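Long-range contacts in putative peptidase (Clostridium acetobutylicum, PDB 3K9T), which binds one zinc ion per subunit and probably takes part in making modified polysaccharides rather than cleaving peptides, despite its aminopeptidase-like region: residues 37-42 against 164-169; 63-68 against 227-232; 69-74 against 96-101; 135-140 against 154-159. One frame throughout, in Å; residues are numbered along the deposited sequence.

How the interactions relate
From the N terminus, helix 36-45 opens interaction 1, whose loop closes at strand 166-174. Within that loop the chain reaches hairpin 61-66, which opens interaction 2; this closes beyond interaction 1, at helix 229-237, so the two cross. They touch where Leu167 packs on Ile229 and Val67. Interaction 3 (69-74 with 96-101) and interaction 4 (135-140 with 154-159) follow in series inside both loops. They reach the same antiparallel sheet through its neighbouring strands 70-79 and 153-163, paired by bonds such as Lys74 N to Asp159 O. Interaction 1 joins helix 36-45 to strand 166-174 within the aminopeptidase-like part; interaction 2 ties the start of the insert to helix 229-237; interactions 3 and 4 lie wholly within the insert.

Interaction 1 of 4, residues 37-42 against 164-169; sequences GVRKTM and DGSLTY
Thr168 meets three side chains of helical residues 37-42. Its methyl and the side chain of Met42, a selenomethionine, approach tip to tip, with Thr168 CG2 4.0 Å from Met42 CG, while Val38 slides past in the opposite sense and brings its CG1 to 3.9 Å from Thr168 CB. On the other branch, Thr168 OG1 lies 3.4 Å from Arg39 NE, but the angle is too poor for a hydrogen bond. Arg39 is extended, with NE anti to CB (chi3 -171°), and its guanidinium passes Thr168 to place NH2 3.3 Å from Ser166 O. Met42 bends at chi2 (-59°), which turns SE off the line of the chain; from there chi3 is anti, and CE lies 4.1 Å from Tyr169 CA.

The polar groups are positioned by a second shell. Glu55 forms a salt bridge with Arg39 NH2 and hydrogen bonds with Ser166 OG and Thr168 OG1, and Glu70 forms a salt bridge with Arg39 NH1, so two carboxylates probably offset the arginine charge.

The helix and strand axes approach to 8.7 Å at 25°, the near-parallel layering of an alpha/beta fold. Strand 166-174 runs between strands 52-57 and 219-225 of the mixed sheet. Thr168 faces helix 36-45, whereas Leu167, whose CB points away from it, packs on Ile229 of helix 229-237.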
loop_
_atom_site.group_PDB
_atom_site.type_symbol
_atom_site.label_atom_id
_atom_site.label_comp_id
_atom_site.label_asym_id
_atom_site.label_seq_id
_atom_site.Cartn_x
_atom_site.Cartn_y
_atom_site.Cartn_z
ATOM N N GLY A 37 -13.477 41.471 -25.801
ATOM C CA GLY A 37 -14.139 41.024 -24.587
ATOM C C GLY A 37 -13.085 40.638 -23.596
ATOM O O GLY A 37 -13.209 40.922 -22.398
ATOM N N VAL A 38 -12.032 40.004 -24.105
ATOM C CA VAL A 38 -10.912 39.660 -23.246
ATOM C C VAL A 38 -10.290 40.953 -22.758
ATOM O O VAL A 38 -9.961 41.076 -21.561
ATOM C CB VAL A 38 -9.846 38.814 -23.950
ATOM C CG1 VAL A 38 -8.742 38.433 -22.938
ATOM C CG2 VAL A 38 -10.468 37.558 -24.647
ATOM N N ARG A 39 -10.149 41.938 -23.660
ATOM C CA ARG A 39 -9.567 43.231 -23.260
ATOM C C ARG A 39 -10.410 43.962 -22.227
ATOM O O ARG A 39 -9.858 44.502 -21.261
ATOM C CB ARG A 39 -9.257 44.108 -24.462
ATOM C CG ARG A 39 -8.146 43.506 -25.305
ATOM C CD ARG A 39 -7.932 44.216 -26.613
ATOM N NE ARG A 39 -7.000 43.457 -27.456
ATOM C CZ ARG A 39 -7.309 42.880 -28.616
ATOM N NH1 ARG A 39 -8.517 42.984 -29.121
ATOM N NH2 ARG A 39 -6.399 42.206 -29.293
ATOM N N LYS A 40 -11.744 43.925 -22.374
ATOM C CA LYS A 40 -12.617 44.586 -21.390
ATOM C C LYS A 40 -12.478 43.888 -20.047
ATOM O O LYS A 40 -12.566 44.508 -18.988
ATOM C CB LYS A 40 -14.067 44.647 -21.898
ATOM C CG LYS A 40 -14.936 45.681 -21.216
ATOM N N THR A 41 -12.210 42.583 -20.093
ATOM C CA THR A 41 -12.065 41.769 -18.896
ATOM C C THR A 41 -10.762 42.097 -18.156
ATOM O O THR A 41 -10.756 42.174 -16.935
ATOM C CB THR A 41 -12.180 40.250 -19.247
ATOM O OG1 THR A 41 -13.478 40.015 -19.763
ATOM C CG2 THR A 41 -11.968 39.332 -18.033
HETATM N N MSE A 42 -9.678 42.286 -18.910
HETATM C CA MSE A 42 -8.406 42.724 -18.359
HETATM C C MSE A 42 -8.527 44.142 -17.779
HETATM O O MSE A 42 -7.856 44.473 -16.779
HETATM C CB MSE A 42 -7.323 42.709 -19.428
HETATM C CG MSE A 42 -7.059 41.334 -20.027
HETATM SE SE MSE A 42 -6.489 39.938 -18.759
HETATM C CE MSE A 42 -6.534 38.373 -19.994
ATOM N N ASP A 164 -6.641 38.798 -38.876
ATOM C CA ASP A 164 -5.347 38.797 -38.214
ATOM C C ASP A 164 -5.413 39.897 -37.203
ATOM O O ASP A 164 -5.896 40.974 -37.505
ATOM C CB ASP A 164 -4.205 39.098 -39.199
ATOM C CG ASP A 164 -3.765 37.877 -39.991
ATOM O OD1 ASP A 164 -4.283 36.755 -39.766
ATOM O OD2 ASP A 164 -2.855 38.041 -40.828
ATOM N N GLY A 165 -4.965 39.607 -35.987
ATOM C CA GLY A 165 -5.007 40.568 -34.886
ATOM C C GLY A 165 -3.976 40.142 -33.854
ATOM O O GLY A 165 -2.786 39.898 -34.182
ATOM N N SER A 166 -4.421 40.033 -32.609
ATOM C CA SER A 166 -3.575 39.481 -31.582
ATOM C C SER A 166 -4.343 38.857 -30.433
ATOM O O SER A 166 -5.516 39.187 -30.179
ATOM C CB SER A 166 -2.641 40.557 -31.046
ATOM O OG SER A 166 -3.399 41.627 -30.551
ATOM N N LEU A 167 -3.634 37.957 -29.742
ATOM C CA LEU A 167 -4.157 37.208 -28.614
ATOM C C LEU A 167 -3.692 37.865 -27.317
ATOM O O LEU A 167 -2.487 38.033 -27.098
ATOM C CB LEU A 167 -3.672 35.743 -28.673
ATOM C CG LEU A 167 -4.061 34.780 -27.535
ATOM C CD1 LEU A 167 -4.268 33.366 -28.064
ATOM C CD2 LEU A 167 -3.052 34.801 -26.449
ATOM N N THR A 168 -4.665 38.225 -26.482
ATOM C CA THR A 168 -4.417 38.885 -25.207
ATOM C C THR A 168 -4.203 37.899 -24.077
ATOM O O THR A 168 -4.975 36.933 -23.952
ATOM C CB THR A 168 -5.621 39.762 -24.785
ATOM O OG1 THR A 168 -6.020 40.586 -25.891
ATOM C CG2 THR A 168 -5.243 40.636 -23.549
ATOM N N TYR A 169 -3.149 38.121 -23.290
ATOM C CA TYR A 169 -3.046 37.471 -21.976
ATOM C C TYR A 169 -2.516 38.459 -20.949
ATOM O O TYR A 169 -1.761 39.371 -21.292
ATOM C CB TYR A 169 -2.258 36.149 -21.970
ATOM C CG TYR A 169 -0.754 36.233 -22.146
ATOM C CD1 TYR A 169 0.070 36.446 -21.080
ATOM C CD2 TYR A 169 -0.174 36.026 -23.359
ATOM C CE1 TYR A 169 1.408 36.471 -21.220
ATOM C CE2 TYR A 169 1.189 36.050 -23.511
ATOM C CZ TYR A 169 1.971 36.272 -22.447
ATOM O OH TYR A 169 3.342 36.332 -22.612
#

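Interaction 2 of 4, residues 63-68 against 227-232; sequences FDWTVP and ETIGSI. With IMD (imidazole), chain E.
Trp65 sets CG beside its backbone N (chi1 -67°) and chi2 (62°) turns the ring, while Ile232 CD1 lies anti to CA (chi2 172°). A beta hairpin, 61-66, packs here on the first turn of helix 229-237, and a CH-pi contact carries much of it. Ile232 CD1 stands over one face of the indole, 3.3 Å from the centroid of the five-membered ring of Trp65, and the two side chains cross at about a right angle. Beside the six-membered part, Thr228 CG2 comes obliquely to 3.6 Å from Trp65 CH2. Ile229 CD1 lies 4.0 Å from Trp65 CB, while its CG1 meets Pro68 tip to tip, 3.9 Å from Pro68 CD. At the hairpin turn, Phe63 CD2 packs 4.0 Å from Ile232 CG2.

The hairpin side also belongs to the trimer interface: Asp64 makes salt bridges to Lys372 and Arg373 of the second subunit, and Trp65 NE1 donates to the carbonyl O of its Glu367. The indole is thus fixed by a neighbouring subunit at its N-H and by this chain's helix over a face. In the loop just before the helix, Glu227 OE2 accepts from N1 of an imidazole, probably from the crystallisation liquor, at 2.6 Å.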
loop_
_atom_site.group_PDB
_atom_site.type_symbol
_atom_site.label_atom_id
_atom_site.label_comp_id
_atom_site.label_asym_id
_atom_site.label_seq_id
_atom_site.Cartn_x
_atom_site.Cartn_y
_atom_site.Cartn_z
ATOM N N PHE A 63 5.159 26.855 -29.844
ATOM C CA PHE A 63 5.466 25.434 -29.973
ATOM C C PHE A 63 4.720 24.917 -31.225
ATOM O O PHE A 63 4.814 25.528 -32.281
ATOM C CB PHE A 63 5.140 24.633 -28.687
ATOM C CG PHE A 63 5.924 25.076 -27.474
ATOM C CD1 PHE A 63 7.310 25.245 -27.529
ATOM C CD2 PHE A 63 5.287 25.325 -26.275
ATOM C CE1 PHE A 63 8.023 25.647 -26.395
ATOM C CE2 PHE A 63 6.006 25.721 -25.148
ATOM C CZ PHE A 63 7.362 25.887 -25.212
ATOM N N ASP A 64 3.937 23.849 -31.094
ATOM C CA ASP A 64 3.267 23.231 -32.243
ATOM C C ASP A 64 2.052 24.003 -32.680
ATOM O O ASP A 64 1.490 23.727 -33.730
ATOM C CB ASP A 64 2.829 21.785 -31.935
ATOM C CG ASP A 64 2.506 21.002 -33.184
ATOM O OD1 ASP A 64 3.313 21.060 -34.137
ATOM O OD2 ASP A 64 1.441 20.343 -33.226
ATOM N N TRP A 65 1.647 24.983 -31.886
ATOM C CA TRP A 65 0.435 25.728 -32.201
ATOM C C TRP A 65 0.720 27.027 -32.921
ATOM O O TRP A 65 1.837 27.518 -32.923
ATOM C CB TRP A 65 -0.364 26.001 -30.924
ATOM C CG TRP A 65 -0.908 24.791 -30.305
ATOM C CD1 TRP A 65 -0.203 23.735 -29.797
ATOM C CD2 TRP A 65 -2.296 24.486 -30.101
ATOM N NE1 TRP A 65 -1.070 22.797 -29.280
ATOM C CE2 TRP A 65 -2.358 23.234 -29.451
ATOM C CE3 TRP A 65 -3.485 25.164 -30.372
ATOM C CZ2 TRP A 65 -3.556 22.646 -29.086
ATOM C CZ3 TRP A 65 -4.698 24.565 -30.012
ATOM C CH2 TRP A 65 -4.713 23.321 -29.380
ATOM N N THR A 66 -0.324 27.549 -33.545
ATOM C CA THR A 66 -0.283 28.831 -34.215
ATOM C C THR A 66 -1.293 29.755 -33.588
ATOM O O THR A 66 -2.452 29.386 -33.468
ATOM C CB THR A 66 -0.651 28.692 -35.690
ATOM O OG1 THR A 66 0.237 27.758 -36.310
ATOM C CG2 THR A 66 -0.581 30.056 -36.380
ATOM N N VAL A 67 -0.866 30.964 -33.222
ATOM C CA VAL A 67 -1.794 31.925 -32.639
ATOM C C VAL A 67 -2.898 32.251 -33.669
ATOM O O VAL A 67 -2.624 32.747 -34.762
ATOM C CB VAL A 67 -1.065 33.204 -32.162
ATOM C CG1 VAL A 67 -2.065 34.329 -31.770
ATOM C CG2 VAL A 67 -0.150 32.888 -30.990
ATOM N N PRO A 68 -4.155 31.967 -33.323
ATOM C CA PRO A 68 -5.257 32.191 -34.293
ATOM C C PRO A 68 -5.526 33.648 -34.693
ATOM O O PRO A 68 -4.960 34.572 -34.128
ATOM C CB PRO A 68 -6.490 31.675 -33.548
ATOM C CG PRO A 68 -6.171 31.879 -32.076
ATOM C CD PRO A 68 -4.650 31.664 -31.965
ATOM N N GLU A 227 -7.793 29.468 -22.344
ATOM C CA GLU A 227 -7.409 28.079 -22.139
ATOM C C GLU A 227 -6.666 27.476 -23.335
ATOM O O GLU A 227 -6.917 27.807 -24.488
ATOM C CB GLU A 227 -8.602 27.192 -21.769
ATOM C CG GLU A 227 -8.155 25.826 -21.173
ATOM C CD GLU A 227 -9.309 24.936 -20.755
ATOM O OE1 GLU A 227 -10.162 24.676 -21.608
ATOM O OE2 GLU A 227 -9.354 24.467 -19.591
ATOM N N THR A 228 -5.741 26.580 -23.018
ATOM C CA THR A 228 -4.967 25.848 -23.983
ATOM C C THR A 228 -4.050 26.752 -24.774
ATOM O O THR A 228 -2.871 26.759 -24.509
ATOM C CB THR A 228 -5.852 24.890 -24.874
ATOM O OG1 THR A 228 -6.419 23.929 -24.006
ATOM C CG2 THR A 228 -5.041 24.115 -25.924
ATOM N N ILE A 229 -4.589 27.491 -25.736
ATOM C CA ILE A 229 -3.769 28.374 -26.586
ATOM C C ILE A 229 -2.995 29.445 -25.772
ATOM O O ILE A 229 -1.821 29.760 -26.076
ATOM C CB ILE A 229 -4.602 29.002 -27.749
ATOM C CG1 ILE A 229 -3.687 29.781 -28.693
ATOM C CG2 ILE A 229 -5.773 29.853 -27.227
ATOM C CD1 ILE A 229 -2.540 28.924 -29.310
ATOM N N GLY A 230 -3.633 29.960 -24.720
ATOM C CA GLY A 230 -2.992 30.948 -23.846
ATOM C C GLY A 230 -1.841 30.381 -23.047
ATOM O O GLY A 230 -0.776 30.921 -23.079
ATOM N N SER A 231 -2.051 29.269 -22.353
ATOM C CA SER A 231 -0.963 28.623 -21.594
ATOM C C SER A 231 0.196 28.179 -22.482
ATOM O O SER A 231 1.367 28.332 -22.106
ATOM C CB SER A 231 -1.482 27.463 -20.741
ATOM O OG SER A 231 -2.073 26.439 -21.506
ATOM N N ILE A 232 -0.118 27.655 -23.667
ATOM C CA ILE A 232 0.934 27.267 -24.642
ATOM C C ILE A 232 1.713 28.520 -25.059
ATOM O O ILE A 232 2.932 28.529 -25.023
ATOM C CB ILE A 232 0.352 26.526 -25.878
ATOM C CG1 ILE A 232 -0.331 25.218 -25.442
ATOM C CG2 ILE A 232 1.472 26.200 -26.902
ATOM C CD1 ILE A 232 -1.109 24.506 -26.554
HETATM N N1 IMD E . -11.779 23.470 -19.349
HETATM C C2 IMD E . -12.517 24.573 -19.605
HETATM N N3 IMD E . -13.801 24.224 -19.629
HETATM C C4 IMD E . -13.892 22.906 -19.367
HETATM C C5 IMD E . -12.606 22.426 -19.187
#

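Interaction 3 of 4, residues 69-74 against 96-101; sequences KEWNIK and VMSYSV
Lys69 accepts a hydrogen bond at its carbonyl: Tyr99 OH donates to Lys69 O over 2.6 Å, arriving nearly in line with the C=O bond. Thr34 OG1 is a second hydrogen-bonding partner of the same hydroxyl. At Glu70 the side chain turns away from residues 96-101, and its OE2 takes an N-H from Asn72 ND2 on the anti side of the carboxylate; the same OE2 forms a salt bridge with Arg39.

Trp71 carries most of the contact. Its CG is anti to the backbone N (chi1 -176°), beside the carbonyl carbon, and the ring beyond it lies over the backbone of Tyr99, whose N sits 3.2 Å above the ring plane of Trp71, over its centre. Tyr99 CA is 3.3 Å from the centroid of the five-membered ring, and Trp71 CB returns the CH-pi contact at 3.5 Å from the Tyr99 ring centroid. The rings themselves form an offset stack, centroids 4.9 Å apart and planes at 27°.

This surface is a type II beta turn from Met97 to Ser100, with Tyr99 at its third position and a positive phi; Ser100 OG bonds back to Met97 O. It covers strand 70-79 of the insert's four-stranded antiparallel sheet. Trp71 NE1 donates to Ser100 O at 3.0 Å and 155°, from above the carbonyl plane, and Ser160 OG also bonds to that oxygen. Ser98, near the six-membered ring, hydrogen-bonds to Ser32 through OG; its side chain is about 9 Å from that of the zinc ligand His190.

Beyond Asn72, Ile73 and Val96 reach toward each other tip to tip, with Ile73 CD1 3.8 Å from Val96 CG1.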
loop_
_atom_site.group_PDB
_atom_site.type_symbol
_atom_site.label_atom_id
_atom_site.label_comp_id
_atom_site.label_asym_id
_atom_site.label_seq_id
_atom_site.Cartn_x
_atom_site.Cartn_y
_atom_site.Cartn_z
ATOM N N LYS A 69 -6.403 33.816 -35.674
ATOM C CA LYS A 69 -6.955 35.118 -36.004
ATOM C C LYS A 69 -7.760 35.621 -34.820
ATOM O O LYS A 69 -8.219 34.850 -33.966
ATOM C CB LYS A 69 -7.860 35.061 -37.234
ATOM C CG LYS A 69 -7.084 34.784 -38.511
ATOM C CD LYS A 69 -7.890 34.936 -39.802
ATOM C CE LYS A 69 -6.988 34.638 -41.000
ATOM N NZ LYS A 69 -6.985 35.739 -41.998
ATOM N N GLU A 70 -7.913 36.938 -34.770
ATOM C CA GLU A 70 -8.657 37.556 -33.715
ATOM C C GLU A 70 -10.111 37.633 -34.125
ATOM O O GLU A 70 -10.423 37.996 -35.266
ATOM C CB GLU A 70 -8.093 38.956 -33.418
ATOM C CG GLU A 70 -8.907 39.692 -32.371
ATOM C CD GLU A 70 -8.336 41.024 -31.977
ATOM O OE1 GLU A 70 -7.097 41.243 -32.070
ATOM O OE2 GLU A 70 -9.156 41.850 -31.532
ATOM N N TRP A 71 -10.990 37.328 -33.175
ATOM C CA TRP A 71 -12.443 37.340 -33.390
ATOM C C TRP A 71 -13.089 38.430 -32.548
ATOM O O TRP A 71 -12.709 38.633 -31.376
ATOM C CB TRP A 71 -13.053 35.982 -33.009
ATOM C CG TRP A 71 -14.519 35.851 -33.276
ATOM C CD1 TRP A 71 -15.123 35.815 -34.501
ATOM C CD2 TRP A 71 -15.569 35.739 -32.312
ATOM N NE1 TRP A 71 -16.483 35.689 -34.359
ATOM C CE2 TRP A 71 -16.782 35.637 -33.024
ATOM C CE3 TRP A 71 -15.607 35.709 -30.915
ATOM C CZ2 TRP A 71 -18.016 35.509 -32.385
ATOM C CZ3 TRP A 71 -16.837 35.561 -30.279
ATOM C CH2 TRP A 71 -18.022 35.460 -31.015
ATOM N N ASN A 72 -14.073 39.110 -33.143
ATOM C CA ASN A 72 -14.856 40.136 -32.453
ATOM C C ASN A 72 -16.306 40.096 -32.883
ATOM O O ASN A 72 -16.598 39.602 -33.965
ATOM C CB ASN A 72 -14.273 41.511 -32.699
ATOM C CG ASN A 72 -13.082 41.771 -31.821
ATOM O OD1 ASN A 72 -13.226 41.956 -30.596
ATOM N ND2 ASN A 72 -11.885 41.751 -32.420
ATOM N N ILE A 73 -17.211 40.613 -32.051
ATOM C CA ILE A 73 -18.629 40.564 -32.381
ATOM C C ILE A 73 -19.330 41.795 -31.833
ATOM O O ILE A 73 -19.117 42.154 -30.687
ATOM C CB ILE A 73 -19.275 39.216 -31.882
ATOM C CG1 ILE A 73 -20.766 39.107 -32.253
ATOM C CG2 ILE A 73 -19.083 39.023 -30.375
ATOM C CD1 ILE A 73 -21.279 37.649 -32.349
ATOM N N LYS A 74 -20.127 42.448 -32.693
ATOM C CA LYS A 74 -20.957 43.606 -32.349
ATOM C C LYS A 74 -22.408 43.179 -32.053
ATOM O O LYS A 74 -23.020 43.602 -31.078
ATOM C CB LYS A 74 -20.963 44.615 -33.505
ATOM C CG LYS A 74 -19.625 45.312 -33.731
ATOM C CD LYS A 74 -19.605 46.148 -35.023
ATOM C CE LYS A 74 -18.156 46.367 -35.521
ATOM N NZ LYS A 74 -17.457 45.098 -35.964
ATOM N N VAL A 96 -24.623 32.813 -29.617
ATOM C CA VAL A 96 -23.754 32.739 -30.793
ATOM C C VAL A 96 -22.589 31.802 -30.521
ATOM O O VAL A 96 -21.977 31.856 -29.455
ATOM C CB VAL A 96 -23.178 34.123 -31.221
ATOM C CG1 VAL A 96 -22.182 33.962 -32.377
ATOM C CG2 VAL A 96 -24.282 35.040 -31.653
HETATM N N MSE A 97 -22.305 30.946 -31.501
HETATM C CA MSE A 97 -21.176 30.030 -31.454
HETATM C C MSE A 97 -19.886 30.864 -31.556
HETATM O O MSE A 97 -19.713 31.660 -32.482
HETATM C CB MSE A 97 -21.297 29.020 -32.588
HETATM C CG MSE A 97 -20.156 27.997 -32.686
HETATM SE SE MSE A 97 -20.255 27.047 -34.383
HETATM C CE MSE A 97 -21.781 25.906 -33.939
ATOM N N SER A 98 -18.996 30.697 -30.579
ATOM C CA SER A 98 -17.807 31.529 -30.491
ATOM C C SER A 98 -16.972 31.304 -31.739
ATOM O O SER A 98 -16.798 30.173 -32.162
ATOM C CB SER A 98 -17.001 31.209 -29.231
ATOM O OG SER A 98 -16.063 32.230 -28.932
ATOM N N TYR A 99 -16.456 32.397 -32.286
ATOM C CA TYR A 99 -15.686 32.429 -33.524
ATOM C C TYR A 99 -16.573 32.325 -34.768
ATOM O O TYR A 99 -16.063 32.046 -35.855
ATOM C CB TYR A 99 -14.501 31.425 -33.534
ATOM C CG TYR A 99 -13.170 32.045 -33.125
ATOM C CD1 TYR A 99 -13.014 32.644 -31.871
ATOM C CD2 TYR A 99 -12.076 32.050 -33.982
ATOM C CE1 TYR A 99 -11.805 33.213 -31.476
ATOM C CE2 TYR A 99 -10.844 32.654 -33.592
ATOM C CZ TYR A 99 -10.724 33.236 -32.342
ATOM O OH TYR A 99 -9.530 33.807 -31.922
ATOM N N SER A 100 -17.874 32.600 -34.633
ATOM C CA SER A 100 -18.775 32.554 -35.790
ATOM C C SER A 100 -18.346 33.543 -36.880
ATOM O O SER A 100 -18.175 34.740 -36.626
ATOM C CB SER A 100 -20.250 32.835 -35.416
ATOM O OG SER A 100 -20.911 31.684 -34.888
ATOM N N VAL A 101 -18.179 33.025 -38.090
ATOM C CA VAL A 101 -17.912 33.858 -39.274
ATOM C C VAL A 101 -19.089 34.836 -39.468
ATOM O O VAL A 101 -20.191 34.544 -39.059
ATOM C CB VAL A 101 -17.674 32.962 -40.509
ATOM C CG1 VAL A 101 -16.399 32.123 -40.299
ATOM C CG2 VAL A 101 -18.874 32.047 -40.752
#

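Interaction 4 of 4, residues 135-140 against 154-159; sequences ENWGFS and YEVVID
Trp137 and Ile158 mark the nearest approach of the two backbones, their CA atoms 8.4 Å apart, a spacing at which side chains rather than paired main chains bridge the gap. Trp137 and Phe139, in and just before short strand 139-140, cover the alternating residues Val156 and Ile158 on one face of strand 153-163, in the four-stranded antiparallel sheet of the insert. Trp137 CG lies between the backbone N and the carbonyl carbon (chi1 69°), and the six-membered part of the indole meets both aliphatic side chains: Trp137 CE3 is 3.5 Å from Ile158 CD1, and Trp137 CZ3 is 3.8 Å from Val156 CG1. Trp137 crosses Val156 at about a right angle.

Phe139 reaches Ile158 tip to tip, with Phe139 CZ 3.4 Å from Ile158 CG1, and slides past Val156, with Phe139 CE2 3.7 Å from Val156 CG1. That one valine methyl therefore touches both aromatic residues, which meet each other at their ring edges.

Around them, Tyr115 stacks on Trp137, Leu112 of helix 109-112 packs against Trp137 and Val156, and Phe139 touches Val78 of strand 70-79. At its rim, near the plane of the ring, Phe139 CZ lies 3.6 Å from Val157 O.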
loop_
_atom_site.group_PDB
_atom_site.type_symbol
_atom_site.label_atom_id
_atom_site.label_comp_id
_atom_site.label_asym_id
_atom_site.label_seq_id
_atom_site.Cartn_x
_atom_site.Cartn_y
_atom_site.Cartn_z
ATOM N N GLU A 135 -13.622 27.196 -39.822
ATOM C CA GLU A 135 -14.573 28.292 -40.044
ATOM C C GLU A 135 -16.000 27.763 -40.029
ATOM O O GLU A 135 -16.287 26.721 -40.600
ATOM C CB GLU A 135 -14.293 29.021 -41.344
ATOM C CG GLU A 135 -13.154 30.001 -41.213
ATOM C CD GLU A 135 -12.741 30.630 -42.543
ATOM O OE1 GLU A 135 -13.509 30.540 -43.523
ATOM O OE2 GLU A 135 -11.642 31.227 -42.595
ATOM N N ASN A 136 -16.893 28.495 -39.377
ATOM C CA ASN A 136 -18.247 28.022 -39.149
ATOM C C ASN A 136 -19.102 29.124 -38.503
ATOM O O ASN A 136 -18.590 30.223 -38.218
ATOM C CB ASN A 136 -18.172 26.805 -38.226
ATOM C CG ASN A 136 -19.435 25.951 -38.249
ATOM O OD1 ASN A 136 -20.313 26.118 -39.111
ATOM N ND2 ASN A 136 -19.541 25.032 -37.276
ATOM N N TRP A 137 -20.398 28.858 -38.318
ATOM C CA TRP A 137 -21.278 29.771 -37.599
ATOM C C TRP A 137 -22.499 29.061 -37.001
ATOM O O TRP A 137 -23.034 28.121 -37.568
ATOM C CB TRP A 137 -21.707 30.979 -38.462
ATOM C CG TRP A 137 -22.625 30.690 -39.606
ATOM C CD1 TRP A 137 -22.258 30.353 -40.862
ATOM C CD2 TRP A 137 -24.061 30.737 -39.605
ATOM N NE1 TRP A 137 -23.366 30.163 -41.644
ATOM C CE2 TRP A 137 -24.488 30.402 -40.900
ATOM C CE3 TRP A 137 -25.024 31.019 -38.637
ATOM C CZ2 TRP A 137 -25.840 30.343 -41.262
ATOM C CZ3 TRP A 137 -26.386 30.968 -39.002
ATOM C CH2 TRP A 137 -26.772 30.630 -40.304
ATOM N N GLY A 138 -22.948 29.516 -35.845
ATOM C CA GLY A 138 -24.101 28.893 -35.227
ATOM C C GLY A 138 -24.848 29.764 -34.245
ATOM O O GLY A 138 -24.317 30.750 -33.739
ATOM N N PHE A 139 -26.102 29.406 -34.009
ATOM C CA PHE A 139 -26.896 30.023 -32.975
ATOM C C PHE A 139 -27.343 28.930 -32.005
ATOM O O PHE A 139 -27.742 27.817 -32.437
ATOM C CB PHE A 139 -28.141 30.706 -33.537
ATOM C CG PHE A 139 -27.884 32.024 -34.191
ATOM C CD1 PHE A 139 -27.899 33.201 -33.447
ATOM C CD2 PHE A 139 -27.589 32.095 -35.546
ATOM C CE1 PHE A 139 -27.654 34.429 -34.044
ATOM C CE2 PHE A 139 -27.346 33.320 -36.157
ATOM C CZ PHE A 139 -27.377 34.488 -35.406
ATOM N N SER A 140 -27.296 29.252 -30.706
ATOM C CA SER A 140 -27.842 28.389 -29.682
ATOM C C SER A 140 -29.157 28.963 -29.151
ATOM O O SER A 140 -29.323 30.171 -29.082
ATOM C CB SER A 140 -26.845 28.275 -28.554
ATOM O OG SER A 140 -25.803 27.403 -28.899
ATOM N N TYR A 154 -36.544 34.151 -42.287
ATOM C CA TYR A 154 -35.862 34.762 -41.178
ATOM C C TYR A 154 -34.673 35.555 -41.683
ATOM O O TYR A 154 -33.966 35.096 -42.561
ATOM C CB TYR A 154 -35.388 33.676 -40.202
ATOM C CG TYR A 154 -36.492 32.987 -39.425
ATOM C CD1 TYR A 154 -37.051 33.589 -38.298
ATOM C CD2 TYR A 154 -36.965 31.727 -39.804
ATOM C CE1 TYR A 154 -38.060 32.971 -37.575
ATOM C CE2 TYR A 154 -37.972 31.089 -39.077
ATOM C CZ TYR A 154 -38.520 31.720 -37.956
ATOM O OH TYR A 154 -39.527 31.117 -37.219
ATOM N N GLU A 155 -34.487 36.756 -41.144
ATOM C CA GLU A 155 -33.257 37.513 -41.337
ATOM C C GLU A 155 -32.254 36.965 -40.311
ATOM O O GLU A 155 -32.555 36.890 -39.110
ATOM C CB GLU A 155 -33.475 39.009 -41.097
ATOM C CG GLU A 155 -32.379 39.899 -41.698
ATOM C CD GLU A 155 -32.441 41.350 -41.228
ATOM O OE1 GLU A 155 -33.300 41.693 -40.394
ATOM O OE2 GLU A 155 -31.604 42.152 -41.681
ATOM N N VAL A 156 -31.087 36.562 -40.800
ATOM C CA VAL A 156 -30.044 35.980 -39.983
ATOM C C VAL A 156 -28.818 36.866 -40.063
ATOM O O VAL A 156 -28.206 36.998 -41.123
ATOM C CB VAL A 156 -29.690 34.580 -40.476
ATOM C CG1 VAL A 156 -28.593 33.949 -39.589
ATOM C CG2 VAL A 156 -30.956 33.713 -40.521
ATOM N N VAL A 157 -28.470 37.462 -38.928
ATOM C CA VAL A 157 -27.361 38.384 -38.835
ATOM C C VAL A 157 -26.390 37.975 -37.724
ATOM O O VAL A 157 -26.791 37.816 -36.570
ATOM C CB VAL A 157 -27.865 39.821 -38.507
ATOM C CG1 VAL A 157 -26.692 40.751 -38.279
ATOM C CG2 VAL A 157 -28.758 40.346 -39.602
ATOM N N ILE A 158 -25.135 37.758 -38.100
ATOM C CA ILE A 158 -24.030 37.680 -37.154
ATOM C C ILE A 158 -23.022 38.738 -37.623
ATOM O O ILE A 158 -22.314 38.530 -38.612
ATOM C CB ILE A 158 -23.320 36.303 -37.103
ATOM C CG1 ILE A 158 -24.274 35.192 -36.663
ATOM C CG2 ILE A 158 -22.136 36.370 -36.152
ATOM C CD1 ILE A 158 -23.683 33.753 -36.829
ATOM N N ASP A 159 -22.975 39.863 -36.911
ATOM C CA ASP A 159 -22.079 40.970 -37.219
ATOM C C ASP A 159 -20.778 40.773 -36.462
ATOM O O ASP A 159 -20.582 41.336 -35.378
ATOM C CB ASP A 159 -22.726 42.312 -36.833
ATOM C CG ASP A 159 -21.914 43.510 -37.287
ATOM O OD1 ASP A 159 -20.954 43.310 -38.067
ATOM O OD2 ASP A 159 -22.237 44.644 -36.854
#